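PDB 3CP5: cytochrome c from Rhodothermus marinus, which probably carries electrons by means of a single covalently attached heme c. Local coordinates for residues L51-K65 with A112-Q124. Sequence-based numbering, arbitrary orientation.
With HEC (heme c), chain C.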
loop_
_atom_site.group_PDB
_atom_site.type_symbol
_atom_site.label_atom_id
_atom_site.label_comp_id
_atom_site.label_asym_id
_atom_site.label_seq_id
_atom_site.Cartn_x
_atom_site.Cartn_y
_atom_site.Cartn_z
ATOM N N LEU A 51 -0.122 -0.560 -12.402
ATOM C CA LEU A 51 0.415 0.719 -11.975
ATOM C C LEU A 51 -0.324 1.904 -12.591
ATOM O O LEU A 51 -0.539 2.902 -11.902
ATOM C CB LEU A 51 1.893 0.741 -12.339
ATOM C CG LEU A 51 2.833 -0.213 -11.591
ATOM C CD1 LEU A 51 4.270 -0.014 -12.047
ATOM C CD2 LEU A 51 2.704 -0.048 -10.081
ATOM N N ASP A 52 -0.722 1.779 -13.886
ATOM C CA ASP A 52 -1.208 2.922 -14.652
ATOM C C ASP A 52 -2.663 2.878 -15.078
ATOM O O ASP A 52 -3.101 3.717 -15.871
ATOM C CB ASP A 52 -0.288 3.142 -15.855
ATOM C CG ASP A 52 1.150 3.421 -15.507
ATOM O OD1 ASP A 52 1.406 4.354 -14.725
ATOM O OD2 ASP A 52 2.061 2.789 -16.060
ATOM N N GLU A 53 -3.391 1.904 -14.590
ATOM C CA GLU A 53 -4.829 1.875 -14.866
ATOM C C GLU A 53 -5.578 1.077 -13.810
ATOM O O GLU A 53 -4.975 0.311 -13.042
ATOM C CB GLU A 53 -5.085 1.306 -16.262
ATOM C CG GLU A 53 -4.690 -0.138 -16.382
ATOM C CD GLU A 53 -4.859 -0.770 -17.739
ATOM O OE1 GLU A 53 -5.187 -0.049 -18.710
ATOM O OE2 GLU A 53 -4.629 -2.002 -17.885
ATOM N N ARG A 54 -6.875 1.304 -13.760
ATOM C CA ARG A 54 -7.736 0.519 -12.896
ATOM C C ARG A 54 -7.765 -0.917 -13.387
ATOM O O ARG A 54 -7.641 -1.199 -14.590
ATOM C CB ARG A 54 -9.180 1.027 -12.923
ATOM C CG ARG A 54 -9.314 2.476 -12.627
ATOM C CD ARG A 54 -10.757 2.943 -12.482
ATOM N NE ARG A 54 -10.703 3.949 -11.419
ATOM C CZ ARG A 54 -10.993 5.229 -11.436
ATOM N NH1 ARG A 54 -11.432 5.826 -12.534
ATOM N NH2 ARG A 54 -10.852 5.947 -10.315
ATOM N N PHE A 55 -7.936 -1.823 -12.447
ATOM C CA PHE A 55 -8.108 -3.242 -12.739
ATOM C C PHE A 55 -9.132 -3.837 -11.771
ATOM O O PHE A 55 -10.248 -3.347 -11.729
ATOM C CB PHE A 55 -6.725 -3.922 -12.692
ATOM C CG PHE A 55 -6.681 -5.312 -13.269
ATOM C CD1 PHE A 55 -7.117 -5.520 -14.598
ATOM C CD2 PHE A 55 -6.239 -6.406 -12.579
ATOM C CE1 PHE A 55 -7.118 -6.787 -15.157
ATOM C CE2 PHE A 55 -6.291 -7.677 -13.146
ATOM C CZ PHE A 55 -6.725 -7.870 -14.414
ATOM N N ILE A 56 -8.821 -4.817 -10.963
ATOM C CA ILE A 56 -9.742 -5.240 -9.908
ATOM C C ILE A 56 -9.742 -4.207 -8.812
ATOM O O ILE A 56 -10.790 -3.891 -8.260
ATOM C CB ILE A 56 -9.407 -6.655 -9.409
ATOM C CG1 ILE A 56 -9.643 -7.685 -10.520
ATOM C CG2 ILE A 56 -10.154 -6.988 -8.122
ATOM C CD1 ILE A 56 -9.055 -9.058 -10.303
ATOM N N GLY A 57 -8.573 -3.653 -8.538
ATOM C CA GLY A 57 -8.454 -2.524 -7.622
ATOM C C GLY A 57 -7.906 -1.300 -8.332
ATOM O O GLY A 57 -7.607 -1.335 -9.544
ATOM N N PRO A 58 -7.735 -0.198 -7.612
ATOM C CA PRO A 58 -7.231 1.039 -8.236
ATOM C C PRO A 58 -5.797 0.990 -8.726
ATOM O O PRO A 58 -4.986 0.183 -8.276
ATOM C CB PRO A 58 -7.364 2.065 -7.110
ATOM C CG PRO A 58 -7.469 1.298 -5.847
ATOM C CD PRO A 58 -8.089 -0.030 -6.213
ATOM N N ALA A 59 -5.439 1.872 -9.662
ATOM C CA ALA A 59 -4.079 2.060 -10.107
ATOM C C ALA A 59 -3.211 2.523 -8.969
ATOM O O ALA A 59 -3.601 3.352 -8.143
ATOM C CB ALA A 59 -4.052 3.131 -11.215
ATOM N N LEU A 60 -1.972 2.053 -8.909
ATOM C CA LEU A 60 -1.076 2.306 -7.814
ATOM C C LEU A 60 0.150 3.144 -8.070
ATOM O O LEU A 60 0.842 3.461 -7.089
ATOM C CB LEU A 60 -0.684 1.046 -7.030
ATOM C CG LEU A 60 -1.843 0.256 -6.393
ATOM C CD1 LEU A 60 -1.297 -1.002 -5.728
ATOM C CD2 LEU A 60 -2.639 1.097 -5.400
ATOM N N ARG A 61 0.539 3.495 -9.276
ATOM C CA ARG A 61 1.802 4.159 -9.492
ATOM C C ARG A 61 1.977 5.420 -8.632
ATOM O O ARG A 61 3.060 5.675 -8.119
ATOM C CB ARG A 61 2.067 4.588 -10.944
ATOM C CG ARG A 61 3.555 5.057 -11.072
ATOM C CD ARG A 61 3.813 5.537 -12.474
ATOM N NE ARG A 61 3.806 4.448 -13.430
ATOM C CZ ARG A 61 4.817 3.614 -13.616
ATOM N NH1 ARG A 61 5.945 3.675 -12.945
ATOM N NH2 ARG A 61 4.700 2.651 -14.544
ATOM N N ASP A 62 0.871 6.167 -8.495
ATOM C CA ASP A 62 1.011 7.405 -7.730
ATOM C C ASP A 62 0.448 7.281 -6.335
ATOM O O ASP A 62 0.263 8.329 -5.687
ATOM C CB ASP A 62 0.449 8.588 -8.511
ATOM C CG ASP A 62 1.430 8.959 -9.638
ATOM O OD1 ASP A 62 2.666 8.757 -9.711
ATOM O OD2 ASP A 62 0.881 9.526 -10.595
ATOM N N VAL A 63 0.289 6.093 -5.780
ATOM C CA VAL A 63 -0.310 5.983 -4.418
ATOM C C VAL A 63 0.535 6.662 -3.361
ATOM O O VAL A 63 -0.039 7.248 -2.429
ATOM C CB VAL A 63 -0.637 4.530 -4.077
ATOM C CG1 VAL A 63 0.574 3.685 -3.739
ATOM C CG2 VAL A 63 -1.648 4.521 -2.936
ATOM N N THR A 64 1.870 6.645 -3.463
ATOM C CA THR A 64 2.706 7.355 -2.499
ATOM C C THR A 64 2.668 8.886 -2.655
ATOM O O THR A 64 3.161 9.582 -1.751
ATOM C CB THR A 64 4.158 6.884 -2.516
ATOM O OG1 THR A 64 4.749 7.100 -3.822
ATOM C CG2 THR A 64 4.217 5.415 -2.116
ATOM N N LYS A 65 2.076 9.418 -3.733
ATOM C CA LYS A 65 1.897 10.839 -3.909
ATOM C C LYS A 65 0.560 11.300 -3.375
ATOM O O LYS A 65 0.338 12.465 -3.106
ATOM C CB LYS A 65 1.994 11.256 -5.394
ATOM C CG LYS A 65 3.341 10.944 -6.013
ATOM C CD LYS A 65 3.364 11.430 -7.432
ATOM C CE LYS A 65 4.726 11.263 -8.065
ATOM N NZ LYS A 65 4.962 12.424 -8.999
ATOM N N ALA A 112 9.165 -3.369 2.144
ATOM C CA ALA A 112 9.811 -3.534 0.833
ATOM C C ALA A 112 8.905 -3.117 -0.304
ATOM O O ALA A 112 9.282 -2.408 -1.229
ATOM C CB ALA A 112 10.323 -4.976 0.680
ATOM N N ILE A 113 7.630 -3.555 -0.256
ATOM C CA ILE A 113 6.651 -3.161 -1.251
ATOM C C ILE A 113 6.482 -1.658 -1.253
ATOM O O ILE A 113 6.421 -1.023 -2.324
ATOM C CB ILE A 113 5.312 -3.923 -1.084
ATOM C CG1 ILE A 113 5.509 -5.425 -1.297
ATOM C CG2 ILE A 113 4.249 -3.376 -2.001
ATOM C CD1 ILE A 113 4.318 -6.274 -0.942
ATOM N N LEU A 114 6.463 -1.018 -0.071
ATOM C CA LEU A 114 6.365 0.446 -0.024
ATOM C C LEU A 114 7.560 1.111 -0.710
ATOM O O LEU A 114 7.363 2.055 -1.473
ATOM C CB LEU A 114 6.294 0.920 1.430
ATOM C CG LEU A 114 6.288 2.422 1.689
ATOM C CD1 LEU A 114 5.049 3.059 1.081
ATOM C CD2 LEU A 114 6.455 2.827 3.117
ATOM N N GLU A 115 8.742 0.564 -0.551
ATOM C CA GLU A 115 9.933 1.050 -1.224
ATOM C C GLU A 115 9.806 0.952 -2.751
ATOM O O GLU A 115 10.170 1.897 -3.496
ATOM C CB GLU A 115 11.208 0.354 -0.747
ATOM C CG GLU A 115 12.419 1.214 -0.983
ATOM C CD GLU A 115 12.667 2.339 -0.011
ATOM O OE1 GLU A 115 13.834 2.784 0.062
ATOM O OE2 GLU A 115 11.721 2.750 0.694
ATOM N N TYR A 116 9.281 -0.164 -3.237
ATOM C CA TYR A 116 8.972 -0.319 -4.644
ATOM C C TYR A 116 7.975 0.719 -5.134
ATOM O O TYR A 116 8.142 1.353 -6.192
ATOM C CB TYR A 116 8.480 -1.730 -4.928
ATOM C CG TYR A 116 7.963 -1.929 -6.347
ATOM C CD1 TYR A 116 8.807 -1.836 -7.432
ATOM C CD2 TYR A 116 6.651 -2.225 -6.625
ATOM C CE1 TYR A 116 8.342 -2.032 -8.739
ATOM C CE2 TYR A 116 6.173 -2.416 -7.892
ATOM C CZ TYR A 116 7.021 -2.324 -8.964
ATOM O OH TYR A 116 6.568 -2.490 -10.235
ATOM N N LEU A 117 6.921 0.962 -4.382
ATOM C CA LEU A 117 5.934 1.983 -4.713
ATOM C C LEU A 117 6.522 3.392 -4.759
ATOM O O LEU A 117 6.200 4.197 -5.614
ATOM C CB LEU A 117 4.702 1.880 -3.815
ATOM C CG LEU A 117 3.866 0.613 -3.967
ATOM C CD1 LEU A 117 2.851 0.513 -2.845
ATOM C CD2 LEU A 117 3.143 0.576 -5.294
ATOM N N ARG A 118 7.465 3.741 -3.878
ATOM C CA ARG A 118 8.203 5.010 -3.945
ATOM C C ARG A 118 9.006 5.076 -5.247
ATOM O O ARG A 118 9.066 6.112 -5.914
ATOM C CB ARG A 118 9.134 5.161 -2.738
ATOM C CG ARG A 118 8.417 5.248 -1.394
ATOM C CD ARG A 118 9.396 5.297 -0.221
ATOM N NE ARG A 118 10.195 6.520 -0.155
ATOM C CZ ARG A 118 11.444 6.709 0.188
ATOM N NH1 ARG A 118 12.279 5.737 0.535
ATOM N NH2 ARG A 118 11.987 7.909 0.206
ATOM N N GLN A 119 9.608 3.960 -5.649
ATOM C CA GLN A 119 10.373 3.913 -6.860
ATOM C C GLN A 119 9.552 4.086 -8.123
ATOM O O GLN A 119 9.931 4.852 -9.024
ATOM C CB GLN A 119 11.157 2.595 -6.955
ATOM C CG GLN A 119 12.097 2.535 -8.177
ATOM C CD GLN A 119 13.206 3.547 -8.088
ATOM O OE1 GLN A 119 14.021 3.503 -7.163
ATOM N NE2 GLN A 119 13.278 4.458 -9.050
ATOM N N VAL A 120 8.431 3.408 -8.247
ATOM C CA VAL A 120 7.636 3.553 -9.452
ATOM C C VAL A 120 7.026 4.942 -9.574
ATOM O O VAL A 120 6.833 5.397 -10.698
ATOM C CB VAL A 120 6.563 2.456 -9.586
ATOM C CG1 VAL A 120 7.175 1.061 -9.608
ATOM C CG2 VAL A 120 5.540 2.499 -8.484
ATOM N N ALA A 121 6.781 5.631 -8.457
ATOM C CA ALA A 121 6.325 7.025 -8.508
ATOM C C ALA A 121 7.411 7.911 -9.087
ATOM O O ALA A 121 7.116 8.840 -9.786
ATOM C CB ALA A 121 5.902 7.512 -7.116
ATOM N N GLU A 122 8.685 7.602 -8.870
ATOM C CA GLU A 122 9.793 8.336 -9.500
ATOM C C GLU A 122 10.003 8.004 -10.980
ATOM O O GLU A 122 10.400 8.865 -11.778
ATOM C CB GLU A 122 11.105 8.052 -8.773
ATOM C CG GLU A 122 11.193 8.517 -7.343
ATOM C CD GLU A 122 11.203 10.013 -7.144
ATOM O OE1 GLU A 122 10.291 10.723 -7.630
ATOM O OE2 GLU A 122 12.113 10.527 -6.477
ATOM N N ASN A 123 9.748 6.752 -11.359
ATOM C CA ASN A 123 10.015 6.245 -12.686
ATOM C C ASN A 123 9.154 6.934 -13.725
ATOM O O ASN A 123 9.522 7.135 -14.851
ATOM C CB ASN A 123 9.798 4.721 -12.691
ATOM C CG ASN A 123 10.886 3.911 -12.022
ATOM O OD1 ASN A 123 11.960 4.415 -11.674
ATOM N ND2 ASN A 123 10.596 2.629 -11.849
ATOM N N GLN A 124 7.935 7.259 -13.317
ATOM C CA GLN A 124 6.978 7.953 -14.176
ATOM C C GLN A 124 6.720 7.171 -15.470
ATOM O O GLN A 124 6.519 5.922 -15.373
ATOM C CB GLN A 124 7.494 9.331 -14.528
ATOM C CG GLN A 124 7.894 10.243 -13.427
ATOM C CD GLN A 124 8.559 11.477 -14.060
ATOM O OE1 GLN A 124 9.471 11.317 -14.873
ATOM N NE2 GLN A 124 8.012 12.608 -13.636
ATOM O OXT GLN A 124 6.677 7.580 -16.718
HETATM FE FE HEC C . -5.074 -3.679 -2.953
HETATM C CHA HEC C . -7.028 -0.907 -2.525
HETATM C CHB HEC C . -2.296 -1.879 -2.146
HETATM C CHC HEC C . -3.215 -6.561 -3.055
HETATM C CHD HEC C . -7.704 -5.326 -4.309
HETATM N NA HEC C . -4.741 -1.782 -2.467
HETATM C C1A HEC C . -5.672 -0.759 -2.274
HETATM C C2A HEC C . -4.998 0.408 -1.758
HETATM C C3A HEC C . -3.685 0.151 -1.682
HETATM C C4A HEC C . -3.532 -1.236 -2.099
HETATM C CMA HEC C . -2.543 1.088 -1.231
HETATM C CAA HEC C . -5.632 1.800 -1.520
HETATM C CBA HEC C . -5.533 2.724 -2.735
HETATM C CGA HEC C . -5.936 4.149 -2.439
HETATM O O1A HEC C . -6.123 4.921 -3.436
HETATM O O2A HEC C . -6.015 4.527 -1.240
HETATM N NB HEC C . -3.144 -4.144 -2.721
HETATM C C1B HEC C . -2.135 -3.222 -2.515
HETATM C C2B HEC C . -0.873 -3.912 -2.454
HETATM C C3B HEC C . -1.101 -5.247 -2.624
HETATM C C4B HEC C . -2.534 -5.379 -2.790
HETATM C CMB HEC C . 0.473 -3.172 -2.254
HETATM C CAB HEC C . -0.100 -6.410 -2.474
HETATM C CBB HEC C . 0.546 -6.462 -1.218
HETATM N NC HEC C . -5.413 -5.574 -3.489
HETATM C C1C HEC C . -4.542 -6.661 -3.436
HETATM C C2C HEC C . -5.188 -7.860 -3.928
HETATM C C3C HEC C . -6.439 -7.531 -4.286
HETATM C C4C HEC C . -6.566 -6.108 -4.072
HETATM C CMC HEC C . -4.423 -9.149 -4.199
HETATM C CAC HEC C . -7.475 -8.373 -5.090
HETATM C CBC HEC C . -7.828 -9.591 -4.446
HETATM N ND HEC C . -6.979 -3.196 -3.318
HETATM C C1D HEC C . -7.921 -4.026 -3.913
HETATM C C2D HEC C . -9.184 -3.298 -4.048
HETATM C C3D HEC C . -9.010 -2.115 -3.448
HETATM C C4D HEC C . -7.613 -2.028 -3.072
HETATM C CMD HEC C . -10.437 -3.970 -4.674
HETATM C CAD HEC C . -10.032 -0.998 -3.166
HETATM C CBD HEC C . -10.624 -1.181 -1.747
HETATM C CGD HEC C . -11.364 -2.497 -1.678
HETATM O O1D HEC C . -10.973 -3.383 -0.864
HETATM O O2D HEC C . -12.352 -2.613 -2.497
HETATM O O HOH W 1 3.554 5.216 -5.473
HETATM O O HOH W 2 8.159 1.677 -13.180
HETATM O O HOH W 3 4.703 8.996 -11.468
HETATM O O HOH W 4 7.507 11.644 -10.128
#
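The loop after the CXXCH heme-binding motif, and the short helix 63-66 it leads into, pack against helix 107-123 in a fold consistent with class I cytochromes c. Arg-61 and Val-120 make the direct hydrogen bond: Arg-61 NH1 reaches Val-120 O at 3.0 Å, with an N-H...O angle of 161°. The oxygen lies in the guanidinium plane, at its edge. Arg-61 CG is anti to the backbone N (chi1 -170°), and a bend at chi3 (-70°) brings NH1 to Val-120 O. Asp-52 fixes its rotation with a side-on, two-nitrogen salt bridge, NE to OD1 at 2.7 Å and NH2 to OD2. Gln-124 O sits over one guanidinium face without a hydrogen bond. Beside Val-120 O and the terminal carboxylate of Gln-124, the positive group probably offsets negative charge at the helix end.

Thr-64 is a knob in a hole formed by Leu-114, Leu-117, Arg-118 and Ala-121. Its CG2 lies 4.0 Å from Leu-117 CB, while OG1 faces Ala-121 CB at 3.5 Å. A water ties the backbones together: it donates to Arg-61 O and to Leu-117 O and accepts from Thr-64 N. Two other waters link Ala-121 O to Asp-62 OD1 and to Lys-65 NZ.

Leu-51 CD1 meets Val-120 CG1 at 3.9 Å, and Val-120 CG1 lies over a face of the Tyr-116 ring, offset toward the rim. Leu-117 CD1 touches Val-63 CG1 at 4.0 Å. Pro-58 O accepts from the axial ligand His-49. Pro-58 and Leu-60 cover the histidine side, and Val-63 and Ile-113 close heme edges, as in a c-type heme pocket.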